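Local coordinates for particle-associated glycoside hydrolase (Acinetobacter phage Fri1, PDB 6C72), which probably cleaves the capsular polysaccharide of Acinetobacter baumannii as the phage tailspike, stripping the host capsule during virus entry, at residues L101-L106 / K132-A137; F180-D185 / K205-R210. One frame throughout, in Å; residues are numbered along the deposited sequence.

Contact 1: L101-L106 / K132-A137; sequences LLESDL and KGHIYA. With ZN (zinc ion), chain Q; ZN (zinc ion), chain D.
Glu103 lies over the imidazole of His134, where the 101-106 loop crosses strand 133-136 of the tailspike's right-handed parallel beta-helix. His134 and Tyr136, both directed toward the loop, carry the largest buried surfaces, followed by Glu103; a type I turn from Leu102 to Asp105 bends the loop across them. CB of Glu103 sits 3.6 Å from the His134 ring centroid, 12° off its normal, as a CH-pi contact. Histidine suits the site because its flat ring takes this methylene on one face while its edge nitrogens serve a zinc ion (NE2) and a hydrogen bond to His182 (ND1). With CG anti to the backbone N (chi1 -172°), Glu103 CG comes 3.2 Å from Tyr136 OH. The extended chain beyond CG carries the carboxylate to a second zinc, bound through OE1 and OE2, each 2.2 Å from the metal; OE2 also hydrogen-bonds to Ser209 OG. At the backbone, His134 N donates to Leu101 O over 2.8 Å. Water 2 joins Asp105 O to His134 O. Tyrosine suits its place because the apolar ring packs against CD2 of Leu106 while the phenol reaches a backbone acceptor. Tyr136 OH donates to Glu103 O over 2.8 Å, in the carbonyl plane and on a lone pair.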
loop_
_atom_site.group_PDB
_atom_site.type_symbol
_atom_site.label_atom_id
_atom_site.label_comp_id
_atom_site.label_asym_id
_atom_site.label_seq_id
_atom_site.Cartn_x
_atom_site.Cartn_y
_atom_site.Cartn_z
ATOM N N LEU A 101 0.942 -23.294 -37.595
ATOM C CA LEU A 101 1.900 -22.934 -38.625
ATOM C C LEU A 101 3.265 -22.666 -37.999
ATOM O O LEU A 101 3.372 -22.274 -36.838
ATOM C CB LEU A 101 1.393 -21.715 -39.395
ATOM C CG LEU A 101 0.183 -22.014 -40.293
ATOM C CD1 LEU A 101 -0.285 -20.783 -41.060
ATOM C CD2 LEU A 101 0.512 -23.151 -41.272
ATOM N N LEU A 102 4.319 -22.909 -38.769
ATOM C CA LEU A 102 5.667 -22.581 -38.332
ATOM C C LEU A 102 6.002 -21.133 -38.682
ATOM O O LEU A 102 5.326 -20.490 -39.486
ATOM C CB LEU A 102 6.680 -23.542 -38.947
ATOM C CG LEU A 102 6.341 -24.999 -38.639
ATOM C CD1 LEU A 102 7.216 -25.966 -39.434
ATOM C CD2 LEU A 102 6.459 -25.238 -37.136
ATOM N N GLU A 103 7.077 -20.623 -38.073
ATOM C CA GLU A 103 7.491 -19.253 -38.367
ATOM C C GLU A 103 7.799 -19.065 -39.849
ATOM O O GLU A 103 7.655 -17.956 -40.376
ATOM C CB GLU A 103 8.710 -18.862 -37.525
ATOM C CG GLU A 103 9.071 -17.381 -37.642
ATOM C CD GLU A 103 10.102 -16.919 -36.629
ATOM O OE1 GLU A 103 10.908 -17.746 -36.167
ATOM O OE2 GLU A 103 10.092 -15.729 -36.268
ATOM N N SER A 104 8.189 -20.138 -40.546
ATOM C CA SER A 104 8.499 -20.023 -41.966
ATOM C C SER A 104 7.254 -19.925 -42.847
ATOM O O SER A 104 7.384 -19.571 -44.022
ATOM C CB SER A 104 9.348 -21.217 -42.430
ATOM O OG SER A 104 8.716 -22.455 -42.152
ATOM N N ASP A 105 6.062 -20.173 -42.306
ATOM C CA ASP A 105 4.818 -20.004 -43.055
ATOM C C ASP A 105 4.424 -18.538 -42.964
ATOM O O ASP A 105 3.673 -18.127 -42.078
ATOM C CB ASP A 105 3.724 -20.901 -42.492
ATOM C CG ASP A 105 4.067 -22.378 -42.584
ATOM O OD1 ASP A 105 4.445 -22.858 -43.680
ATOM O OD2 ASP A 105 3.984 -23.062 -41.538
ATOM N N LEU A 106 4.921 -17.742 -43.910
ATOM C CA LEU A 106 4.732 -16.289 -43.900
ATOM C C LEU A 106 3.391 -15.976 -44.546
ATOM O O LEU A 106 3.299 -15.593 -45.714
ATOM C CB LEU A 106 5.865 -15.592 -44.633
ATOM C CG LEU A 106 7.257 -15.971 -44.159
ATOM C CD1 LEU A 106 8.259 -15.301 -45.071
ATOM C CD2 LEU A 106 7.467 -15.564 -42.719
ATOM N N LYS A 132 -2.379 -22.820 -31.122
ATOM C CA LYS A 132 -0.928 -22.841 -31.176
ATOM C C LYS A 132 -0.459 -22.538 -32.601
ATOM O O LYS A 132 -1.208 -22.666 -33.570
ATOM C CB LYS A 132 -0.395 -24.202 -30.726
ATOM C CG LYS A 132 -0.676 -24.515 -29.263
ATOM C CD LYS A 132 0.108 -25.710 -28.798
ATOM C CE LYS A 132 -0.513 -26.986 -29.304
ATOM N NZ LYS A 132 0.390 -28.107 -28.995
ATOM N N GLY A 133 0.787 -22.105 -32.710
ATOM C CA GLY A 133 1.416 -21.836 -33.987
ATOM C C GLY A 133 1.885 -20.396 -34.087
ATOM O O GLY A 133 1.634 -19.563 -33.215
ATOM N N HIS A 134 2.598 -20.127 -35.183
ATOM C CA HIS A 134 3.002 -18.769 -35.526
ATOM C C HIS A 134 1.904 -18.137 -36.366
ATOM O O HIS A 134 1.404 -18.755 -37.312
ATOM C CB HIS A 134 4.334 -18.752 -36.272
ATOM C CG HIS A 134 5.509 -19.102 -35.408
ATOM N ND1 HIS A 134 6.362 -18.155 -34.885
ATOM C CD2 HIS A 134 5.947 -20.298 -34.939
ATOM C CE1 HIS A 134 7.291 -18.752 -34.160
ATOM N NE2 HIS A 134 7.056 -20.051 -34.169
ATOM N N ILE A 135 1.500 -16.929 -35.988
ATOM C CA ILE A 135 0.402 -16.218 -36.625
ATOM C C ILE A 135 0.903 -14.831 -37.000
ATOM O O ILE A 135 1.299 -14.054 -36.121
ATOM C CB ILE A 135 -0.819 -16.123 -35.699
ATOM C CG1 ILE A 135 -1.250 -17.522 -35.258
ATOM C CG2 ILE A 135 -1.961 -15.416 -36.398
ATOM C CD1 ILE A 135 -2.301 -17.525 -34.182
ATOM N N TYR A 136 0.889 -14.520 -38.293
ATOM C CA TYR A 136 1.203 -13.177 -38.777
ATOM C C TYR A 136 -0.127 -12.487 -39.039
ATOM O O TYR A 136 -0.770 -12.728 -40.064
ATOM C CB TYR A 136 2.066 -13.221 -40.031
ATOM C CG TYR A 136 3.454 -13.800 -39.825
ATOM C CD1 TYR A 136 4.532 -12.980 -39.501
ATOM C CD2 TYR A 136 3.691 -15.164 -39.982
ATOM C CE1 TYR A 136 5.803 -13.496 -39.331
ATOM C CE2 TYR A 136 4.960 -15.691 -39.804
ATOM C CZ TYR A 136 6.012 -14.853 -39.481
ATOM O OH TYR A 136 7.279 -15.372 -39.320
ATOM N N ALA A 137 -0.535 -11.626 -38.111
ATOM C CA ALA A 137 -1.838 -10.982 -38.198
ATOM C C ALA A 137 -1.939 -9.864 -37.177
ATOM O O ALA A 137 -2.022 -10.134 -35.974
ATOM C CB ALA A 137 -2.960 -11.993 -37.960
HETATM ZN ZN ZN Q . 11.960 -16.103 -35.102
HETATM ZN ZN ZN D . 8.116 -21.522 -33.343
HETATM O O HOH W 1 -0.506 -20.995 -36.580
HETATM O O HOH W 2 2.032 -18.263 -39.756
HETATM O O HOH W 3 9.630 -22.639 -34.392
HETATM O O HOH W 4 9.687 -20.305 -31.802
HETATM O O HOH W 5 6.870 -23.042 -33.002
HETATM O O HOH W 6 12.031 -14.320 -34.200
#

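Contact 2: F180-D185 / K205-R210; sequences FWHSSD and KMLGSR
Trp181 and Met206 face each other as a parallel bridge between strands 180-182 and 205-207, adjacent rungs of the beta-helix. Two backbone bonds tie them: Trp181 N donates to Lys205 O (2.8 Å), and Leu207 N to Trp181 O (3.2 Å). Apolar packing covers both faces of this ladder. On one, Met206 lies beside Trp181, pointing the same way, and a bend at chi3 (102°) brings its CE to 3.6 Å from Trp181 CE3; a flexible thioether suits the flank of a rigid indole. On the other, Phe180 CD1 meets Leu207 CD1 at 3.7 Å, and Lys205 CB and CD touch CD1 and CE1 of the same ring. Beyond the bridges, CB of Leu207 lies over one face of the His182 imidazole. Farther on, the Arg210 side chain packs on the Asp185 backbone: Asp185 C lies over one face of the guanidinium, offset toward its rim, and Asp185 O is 3.3 Å from Arg210 CB. Their charged groups do not touch (Asp185 OD1 to Arg210 NH1 6.2 Å); Asp185 OD2 forms a salt bridge with Lys138 instead. Polar contacts take over where the strands give way to loops. His182 ND1 donates to Ser209 O over 2.8 Å, the acceptor in the ring plane. Water 7 accepts from Ser183 N and donates to Leu207 O and Ser209 O. With NE2 also engaged, by His134, the His182 ring should be held in rotation, consistent with a proton on ND1 and NE2 left to accept.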
loop_
_atom_site.group_PDB
_atom_site.type_symbol
_atom_site.label_atom_id
_atom_site.label_comp_id
_atom_site.label_asym_id
_atom_site.label_seq_id
_atom_site.Cartn_x
_atom_site.Cartn_y
_atom_site.Cartn_z
ATOM N N PHE A 180 2.501 -17.907 -31.019
ATOM C CA PHE A 180 3.496 -16.880 -31.317
ATOM C C PHE A 180 2.876 -15.870 -32.276
ATOM O O PHE A 180 2.706 -16.153 -33.471
ATOM C CB PHE A 180 4.767 -17.489 -31.908
ATOM C CG PHE A 180 5.443 -18.464 -30.995
ATOM C CD1 PHE A 180 6.332 -18.020 -30.025
ATOM C CD2 PHE A 180 5.206 -19.834 -31.113
ATOM C CE1 PHE A 180 6.953 -18.924 -29.178
ATOM C CE2 PHE A 180 5.823 -20.739 -30.271
ATOM C CZ PHE A 180 6.698 -20.294 -29.313
ATOM N N TRP A 181 2.607 -14.672 -31.767
ATOM C CA TRP A 181 1.791 -13.686 -32.468
ATOM C C TRP A 181 2.702 -12.619 -33.074
ATOM O O TRP A 181 3.370 -11.874 -32.345
ATOM C CB TRP A 181 0.778 -13.092 -31.497
ATOM C CG TRP A 181 -0.291 -12.267 -32.116
ATOM C CD1 TRP A 181 -0.548 -12.111 -33.435
ATOM C CD2 TRP A 181 -1.246 -11.458 -31.419
ATOM N NE1 TRP A 181 -1.604 -11.263 -33.613
ATOM C CE2 TRP A 181 -2.058 -10.850 -32.389
ATOM C CE3 TRP A 181 -1.487 -11.185 -30.065
ATOM C CZ2 TRP A 181 -3.098 -9.974 -32.055
ATOM C CZ3 TRP A 181 -2.521 -10.319 -29.732
ATOM C CH2 TRP A 181 -3.313 -9.724 -30.724
ATOM N N HIS A 182 2.749 -12.570 -34.403
ATOM C CA HIS A 182 3.523 -11.591 -35.150
ATOM C C HIS A 182 2.580 -10.603 -35.810
ATOM O O HIS A 182 1.373 -10.831 -35.905
ATOM C CB HIS A 182 4.374 -12.226 -36.256
ATOM C CG HIS A 182 5.184 -13.414 -35.843
ATOM N ND1 HIS A 182 6.562 -13.427 -35.906
ATOM C CD2 HIS A 182 4.815 -14.654 -35.440
ATOM C CE1 HIS A 182 7.006 -14.615 -35.538
ATOM N NE2 HIS A 182 5.967 -15.372 -35.240
ATOM N N SER A 183 3.159 -9.522 -36.311
ATOM C CA SER A 183 2.442 -8.545 -37.111
ATOM C C SER A 183 2.649 -8.818 -38.595
ATOM O O SER A 183 3.595 -9.492 -39.002
ATOM C CB SER A 183 2.897 -7.125 -36.779
ATOM O OG SER A 183 2.211 -6.189 -37.594
ATOM N N SER A 184 1.759 -8.262 -39.410
ATOM C CA SER A 184 1.883 -8.363 -40.855
ATOM C C SER A 184 2.686 -7.226 -41.475
ATOM O O SER A 184 2.912 -7.257 -42.690
ATOM C CB SER A 184 0.502 -8.417 -41.505
ATOM O OG SER A 184 -0.253 -7.262 -41.193
ATOM N N ASP A 185 3.102 -6.228 -40.696
ATOM C CA ASP A 185 3.950 -5.139 -41.195
ATOM C C ASP A 185 4.857 -4.662 -40.055
ATOM O O ASP A 185 5.060 -5.373 -39.064
ATOM C CB ASP A 185 3.085 -4.007 -41.788
ATOM C CG ASP A 185 2.162 -3.341 -40.755
ATOM O OD1 ASP A 185 2.419 -3.414 -39.530
ATOM O OD2 ASP A 185 1.149 -2.739 -41.175
ATOM N N LYS A 205 2.941 -15.453 -26.681
ATOM C CA LYS A 205 4.195 -14.737 -26.873
ATOM C C LYS A 205 4.107 -13.905 -28.147
ATOM O O LYS A 205 3.593 -14.376 -29.168
ATOM C CB LYS A 205 5.382 -15.700 -26.969
ATOM C CG LYS A 205 6.714 -14.995 -27.104
ATOM C CD LYS A 205 7.859 -15.898 -26.701
ATOM C CE LYS A 205 9.181 -15.145 -26.671
ATOM N NZ LYS A 205 10.300 -15.991 -26.151
ATOM N N MET A 206 4.593 -12.670 -28.086
ATOM C CA MET A 206 4.618 -11.778 -29.235
ATOM C C MET A 206 6.054 -11.645 -29.724
ATOM O O MET A 206 6.972 -11.468 -28.922
ATOM C CB MET A 206 4.023 -10.406 -28.889
ATOM C CG MET A 206 2.589 -10.463 -28.336
ATOM S SD MET A 206 1.845 -8.860 -27.864
ATOM C CE MET A 206 0.774 -8.508 -29.229
ATOM N N LEU A 207 6.247 -11.746 -31.037
ATOM C CA LEU A 207 7.570 -11.742 -31.646
ATOM C C LEU A 207 7.688 -10.591 -32.635
ATOM O O LEU A 207 6.734 -10.268 -33.351
ATOM C CB LEU A 207 7.858 -13.088 -32.372
ATOM C CG LEU A 207 7.964 -14.299 -31.442
ATOM C CD1 LEU A 207 8.103 -15.604 -32.230
ATOM C CD2 LEU A 207 9.115 -14.160 -30.450
ATOM N N GLY A 208 8.893 -10.013 -32.708
ATOM C CA GLY A 208 9.126 -8.855 -33.555
ATOM C C GLY A 208 9.278 -9.152 -35.035
ATOM O O GLY A 208 9.032 -8.259 -35.853
ATOM N N SER A 209 9.675 -10.376 -35.405
ATOM C CA SER A 209 9.807 -10.694 -36.820
ATOM C C SER A 209 8.436 -10.608 -37.470
ATOM O O SER A 209 7.422 -10.955 -36.858
ATOM C CB SER A 209 10.444 -12.078 -37.032
ATOM O OG SER A 209 9.619 -13.152 -36.603
ATOM N N ARG A 210 8.400 -10.086 -38.696
ATOM C CA ARG A 210 7.133 -9.673 -39.282
ATOM C C ARG A 210 7.174 -9.803 -40.799
ATOM O O ARG A 210 8.236 -9.935 -41.410
ATOM C CB ARG A 210 6.786 -8.235 -38.850
ATOM C CG ARG A 210 7.875 -7.189 -39.100
ATOM C CD ARG A 210 7.811 -6.684 -40.511
ATOM N NE ARG A 210 8.441 -5.384 -40.681
ATOM C CZ ARG A 210 8.260 -4.609 -41.750
ATOM N NH1 ARG A 210 7.469 -5.001 -42.735
ATOM N NH2 ARG A 210 8.862 -3.441 -41.830
HETATM O O HOH W 7 6.039 -8.940 -35.453
#

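Overall arrangement
Contact 1 closes before contact 2 opens along the chain, and their centres lie 9 Å apart on the same side of the chain's centre. Strand 133-140 pairs in parallel with strand 179-182, which pairs in turn with strand 204-207, so the two contacts occupy three successive rungs near the start of the beta-helix. His134 stacks on Phe180, and Tyr136 on His182. On another side of the ladder, Trp181 NE1 probably bonds to Ala137 O. A hydrogen-bonded chain, Glu103–Ser209 and Ser209–His182–His134, passes through the Ser209 backbone. The loop before helix 110-122 is thus tied into the first strands of the beta-helix, with zinc ligands Glu103 and His134 at that junction.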